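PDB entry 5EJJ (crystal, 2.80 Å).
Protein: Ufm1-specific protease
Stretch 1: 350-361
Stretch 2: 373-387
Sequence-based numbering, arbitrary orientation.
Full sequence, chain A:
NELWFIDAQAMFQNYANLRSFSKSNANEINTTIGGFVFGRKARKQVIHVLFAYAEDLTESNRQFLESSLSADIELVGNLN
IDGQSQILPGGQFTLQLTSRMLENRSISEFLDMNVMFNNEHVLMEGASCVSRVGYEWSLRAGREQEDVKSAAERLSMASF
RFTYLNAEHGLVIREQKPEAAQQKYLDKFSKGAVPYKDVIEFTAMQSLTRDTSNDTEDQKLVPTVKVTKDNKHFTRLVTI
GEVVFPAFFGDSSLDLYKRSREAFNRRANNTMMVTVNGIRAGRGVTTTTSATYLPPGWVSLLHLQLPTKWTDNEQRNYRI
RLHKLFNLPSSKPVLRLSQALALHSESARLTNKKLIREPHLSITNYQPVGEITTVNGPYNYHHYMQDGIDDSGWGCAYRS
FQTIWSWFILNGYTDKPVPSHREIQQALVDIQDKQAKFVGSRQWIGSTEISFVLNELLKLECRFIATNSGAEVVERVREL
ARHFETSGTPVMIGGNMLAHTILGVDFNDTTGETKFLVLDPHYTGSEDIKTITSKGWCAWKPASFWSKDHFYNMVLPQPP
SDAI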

# COMPACT_ATOMS: atom_id res chain seq x y z
N LEU A 350 0.91 -6.89 12.32
CA LEU A 350 2.14 -7.59 12.70
C LEU A 350 3.19 -6.64 13.27
O LEU A 350 4.27 -7.07 13.65
CB LEU A 350 2.70 -8.41 11.54
CG LEU A 350 1.88 -9.66 11.16
CD1 LEU A 350 2.20 -10.17 9.75
CD2 LEU A 350 2.08 -10.78 12.18
N THR A 351 2.87 -5.35 13.33
CA THR A 351 3.77 -4.35 13.90
C THR A 351 2.98 -3.48 14.85
O THR A 351 1.77 -3.35 14.72
CB THR A 351 4.34 -3.38 12.84
OG1 THR A 351 3.27 -2.63 12.24
CG2 THR A 351 5.11 -4.13 11.79
N ASN A 352 3.68 -2.84 15.78
CA ASN A 352 3.03 -2.08 16.84
C ASN A 352 2.31 -0.83 16.35
O ASN A 352 2.88 -0.01 15.65
CB ASN A 352 4.03 -1.71 17.92
CG ASN A 352 3.35 -1.22 19.18
OD1 ASN A 352 2.90 -0.07 19.24
ND2 ASN A 352 3.27 -2.08 20.19
N LYS A 353 1.04 -0.70 16.74
CA LYS A 353 0.19 0.39 16.25
C LYS A 353 0.73 1.77 16.63
O LYS A 353 0.44 2.75 15.94
CB LYS A 353 -1.26 0.22 16.75
CG LYS A 353 -1.40 -0.02 18.26
CD LYS A 353 -2.31 -1.22 18.58
CE LYS A 353 -3.78 -0.93 18.27
NZ LYS A 353 -4.60 -2.18 18.27
N LYS A 354 1.51 1.83 17.70
CA LYS A 354 2.01 3.10 18.22
C LYS A 354 3.11 3.69 17.33
O LYS A 354 3.23 4.91 17.20
CB LYS A 354 2.52 2.95 19.66
CG LYS A 354 1.50 2.41 20.65
CD LYS A 354 0.43 3.44 21.00
CE LYS A 354 -0.60 2.83 21.93
NZ LYS A 354 0.07 1.95 22.93
N LEU A 355 3.90 2.80 16.72
CA LEU A 355 5.00 3.19 15.84
C LEU A 355 4.51 4.03 14.65
O LEU A 355 3.42 3.80 14.12
CB LEU A 355 5.72 1.93 15.31
CG LEU A 355 6.86 1.25 16.08
CD1 LEU A 355 6.87 1.63 17.55
CD2 LEU A 355 6.78 -0.28 15.92
N ILE A 356 5.34 4.98 14.24
CA ILE A 356 5.11 5.81 13.05
C ILE A 356 5.54 5.09 11.77
O ILE A 356 6.59 4.44 11.74
CB ILE A 356 5.88 7.13 13.17
CG1 ILE A 356 5.39 7.90 14.39
CG2 ILE A 356 5.80 7.96 11.89
CD1 ILE A 356 6.06 9.23 14.57
N ARG A 357 4.72 5.18 10.71
CA ARG A 357 5.04 4.58 9.42
C ARG A 357 5.49 5.67 8.45
O ARG A 357 4.77 6.64 8.24
CB ARG A 357 3.83 3.80 8.86
CG ARG A 357 4.06 3.03 7.56
CD ARG A 357 2.71 2.57 6.99
NE ARG A 357 2.77 1.67 5.82
CZ ARG A 357 2.33 0.41 5.82
NH1 ARG A 357 1.81 -0.14 6.92
NH2 ARG A 357 2.41 -0.32 4.70
N GLU A 358 6.69 5.50 7.90
CA GLU A 358 7.28 6.44 6.94
C GLU A 358 7.26 7.92 7.37
O GLU A 358 6.45 8.70 6.87
CB GLU A 358 6.63 6.28 5.56
CG GLU A 358 6.91 4.92 4.92
CD GLU A 358 6.45 4.82 3.47
OE1 GLU A 358 5.23 4.63 3.26
OE2 GLU A 358 7.31 4.93 2.55
N PRO A 359 8.15 8.30 8.30
CA PRO A 359 8.21 9.70 8.72
C PRO A 359 8.78 10.55 7.62
O PRO A 359 8.34 11.67 7.45
CB PRO A 359 9.19 9.67 9.90
CG PRO A 359 9.14 8.27 10.38
CD PRO A 359 9.00 7.45 9.15
N HIS A 360 9.72 10.02 6.84
CA HIS A 360 10.35 10.83 5.81
C HIS A 360 9.35 11.32 4.77
O HIS A 360 9.70 12.12 3.89
CB HIS A 360 11.49 10.08 5.12
CG HIS A 360 11.09 9.39 3.86
ND1 HIS A 360 10.49 8.14 3.84
CD2 HIS A 360 11.22 9.77 2.56
CE1 HIS A 360 10.26 7.79 2.59
NE2 HIS A 360 10.69 8.75 1.79
N LEU A 361 8.11 10.83 4.85
CA LEU A 361 7.04 11.25 3.94
C LEU A 361 6.19 12.34 4.58
O LEU A 361 5.02 12.51 4.23
CB LEU A 361 6.16 10.06 3.53
CG LEU A 361 6.76 9.00 2.60
CD1 LEU A 361 5.70 7.99 2.22
CD2 LEU A 361 7.41 9.60 1.35
N THR A 373 17.38 9.83 -4.80
CA THR A 373 17.02 8.42 -4.73
C THR A 373 16.71 8.10 -3.28
O THR A 373 17.47 8.43 -2.37
CB THR A 373 18.10 7.49 -5.32
OG1 THR A 373 18.45 7.93 -6.64
CG2 THR A 373 17.59 6.07 -5.41
N THR A 374 15.57 7.48 -3.06
CA THR A 374 15.05 7.31 -1.73
C THR A 374 14.83 5.83 -1.47
O THR A 374 15.02 5.01 -2.36
CB THR A 374 13.73 8.08 -1.58
OG1 THR A 374 13.28 8.03 -0.22
CG2 THR A 374 12.65 7.48 -2.48
N VAL A 375 14.44 5.51 -0.24
CA VAL A 375 14.15 4.14 0.15
C VAL A 375 12.91 3.67 -0.62
O VAL A 375 12.03 4.45 -0.94
CB VAL A 375 13.93 4.03 1.67
CG1 VAL A 375 12.60 4.63 2.08
CG2 VAL A 375 14.02 2.59 2.13
N ASN A 376 12.86 2.37 -0.89
CA ASN A 376 11.88 1.81 -1.82
C ASN A 376 10.46 1.59 -1.31
O ASN A 376 9.51 2.06 -1.93
CB ASN A 376 12.40 0.51 -2.41
CG ASN A 376 11.63 0.09 -3.62
OD1 ASN A 376 11.31 -1.10 -3.78
ND2 ASN A 376 11.30 1.05 -4.47
N GLY A 377 10.30 0.84 -0.23
CA GLY A 377 8.98 0.62 0.34
C GLY A 377 8.71 1.41 1.62
O GLY A 377 9.33 2.44 1.86
N PRO A 378 7.76 0.94 2.46
CA PRO A 378 7.51 1.50 3.80
C PRO A 378 8.32 0.83 4.94
O PRO A 378 8.81 -0.29 4.77
CB PRO A 378 6.02 1.21 4.00
CG PRO A 378 5.84 -0.09 3.34
CD PRO A 378 6.72 -0.03 2.08
N TYR A 379 8.42 1.50 6.09
CA TYR A 379 9.16 1.03 7.26
C TYR A 379 8.56 1.74 8.48
O TYR A 379 7.78 2.67 8.31
CB TYR A 379 10.65 1.42 7.14
CG TYR A 379 10.80 2.91 6.98
CD1 TYR A 379 10.93 3.73 8.08
CD2 TYR A 379 10.75 3.50 5.72
CE1 TYR A 379 11.02 5.09 7.95
CE2 TYR A 379 10.84 4.86 5.57
CZ TYR A 379 10.98 5.67 6.68
OH TYR A 379 11.07 7.04 6.53
N ASN A 380 8.95 1.33 9.69
CA ASN A 380 8.60 2.10 10.90
C ASN A 380 9.80 2.81 11.52
O ASN A 380 10.95 2.49 11.22
CB ASN A 380 7.93 1.24 11.97
CG ASN A 380 6.50 0.88 11.64
OD1 ASN A 380 5.72 1.74 11.20
ND2 ASN A 380 6.14 -0.39 11.83
N TYR A 381 9.53 3.76 12.40
CA TYR A 381 10.57 4.53 13.07
C TYR A 381 10.74 4.02 14.50
O TYR A 381 9.92 4.32 15.36
CB TYR A 381 10.19 6.00 13.10
CG TYR A 381 11.22 6.92 13.71
CD1 TYR A 381 12.54 6.52 13.87
CD2 TYR A 381 10.87 8.20 14.13
CE1 TYR A 381 13.48 7.36 14.44
CE2 TYR A 381 11.80 9.05 14.69
CZ TYR A 381 13.10 8.62 14.84
OH TYR A 381 14.04 9.47 15.40
N HIS A 382 11.81 3.26 14.75
CA HIS A 382 12.15 2.86 16.10
C HIS A 382 13.27 3.74 16.65
O HIS A 382 14.09 4.27 15.90
CB HIS A 382 12.60 1.40 16.14
CG HIS A 382 11.62 0.45 15.52
ND1 HIS A 382 10.97 -0.53 16.25
CD2 HIS A 382 11.19 0.32 14.25
CE1 HIS A 382 10.19 -1.22 15.44
NE2 HIS A 382 10.30 -0.72 14.22
N HIS A 383 13.30 3.87 17.98
CA HIS A 383 14.21 4.80 18.66
C HIS A 383 14.36 4.46 20.15
O HIS A 383 13.93 3.40 20.61
CB HIS A 383 13.69 6.22 18.51
CG HIS A 383 12.19 6.31 18.57
ND1 HIS A 383 11.46 5.76 19.59
CD2 HIS A 383 11.30 6.87 17.72
CE1 HIS A 383 10.17 5.96 19.37
NE2 HIS A 383 10.05 6.65 18.25
N TYR A 384 14.98 5.37 20.90
CA TYR A 384 15.15 5.20 22.34
C TYR A 384 13.80 5.23 23.08
O TYR A 384 12.79 5.65 22.51
CB TYR A 384 16.07 6.30 22.89
CG TYR A 384 17.54 6.13 22.58
CD1 TYR A 384 18.02 4.94 22.04
CD2 TYR A 384 18.46 7.15 22.84
CE1 TYR A 384 19.37 4.77 21.76
CE2 TYR A 384 19.81 6.98 22.56
CZ TYR A 384 20.26 5.79 22.02
OH TYR A 384 21.60 5.60 21.74
N MET A 385 13.78 4.76 24.33
CA MET A 385 12.61 4.88 25.21
C MET A 385 11.29 4.35 24.62
O MET A 385 10.23 4.95 24.80
CB MET A 385 12.41 6.34 25.67
CG MET A 385 13.70 7.12 25.95
SD MET A 385 14.93 6.27 26.98
CE MET A 385 16.13 7.58 27.18
N GLN A 386 11.36 3.22 23.92
CA GLN A 386 10.23 2.74 23.14
C GLN A 386 9.46 1.59 23.78
O GLN A 386 8.34 1.77 24.26
CB GLN A 386 10.65 2.37 21.72
CG GLN A 386 9.61 2.73 20.66
CD GLN A 386 10.03 2.36 19.25
OE1 GLN A 386 9.77 3.10 18.31
NE2 GLN A 386 10.68 1.21 19.10
N ASP A 387 10.06 0.40 23.80
CA ASP A 387 9.37 -0.79 24.30
C ASP A 387 9.29 -0.81 25.82
O ASP A 387 9.30 -1.88 26.43
CB ASP A 387 10.05 -2.06 23.79
CG ASP A 387 10.42 -1.98 22.32
OD1 ASP A 387 9.70 -1.27 21.58
OD2 ASP A 387 11.44 -2.61 21.92

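The two stretches of this Ufm1-specific protease are joined by a single beta bridge, in which Arg357 lies beside Asn380 with their CA atoms 4.6 Å apart. Two backbone hydrogen bonds flank it: Tyr381 N donates to Ile356 O (3.1 Å), and Glu358 N donates to Tyr379 O (3.1 Å). The same two carbonyl oxygens also receive CA-H...O contacts, from Asn380 CA to Ile356 O at 3.2 Å and from Arg357 CA to Tyr379 O at 3.5 Å, so the backbones lie close where the register is set.

Beyond the bridge, Tyr379 supplies the main side-chain anchor. Its chi1 is p and its CA-to-CB bond points sideways, yet the long ring carries the hydroxyl to His360. There Tyr379 OH accepts a hydrogen bond from His360 N (3.3 Å) and forms another with His360 ND1 (3.0 Å). The hydroxyl lies near the plane of the imidazole, where the ring nitrogen's hydrogen or lone pair is directed; accordingly, the two rings meet rim to rim, with centroids 5.9 Å apart, and do not stack. One face of the tyrosine ring is covered by Glu358, whose CA sits 4.2 Å from the ring centroid.

Apolar packing fills in around these bonds. Pro359, buried and rigid, places its CD 3.3 Å from Tyr379 CE1 and its CG 3.7 Å from Tyr381 CB, thus bridging two tyrosines with one compact ring. Leu355, which closes a type I turn begun at Asn352, points toward the second stretch and lies over one face of the His382 ring, with Leu355 CD2 3.6 Å from His382 CE1. At the more exposed margin, the extended Arg357 side chain brings NH2 within 3.7 Å of Pro378 CG. Altogether the contact buries 737 Å², summed over both sides.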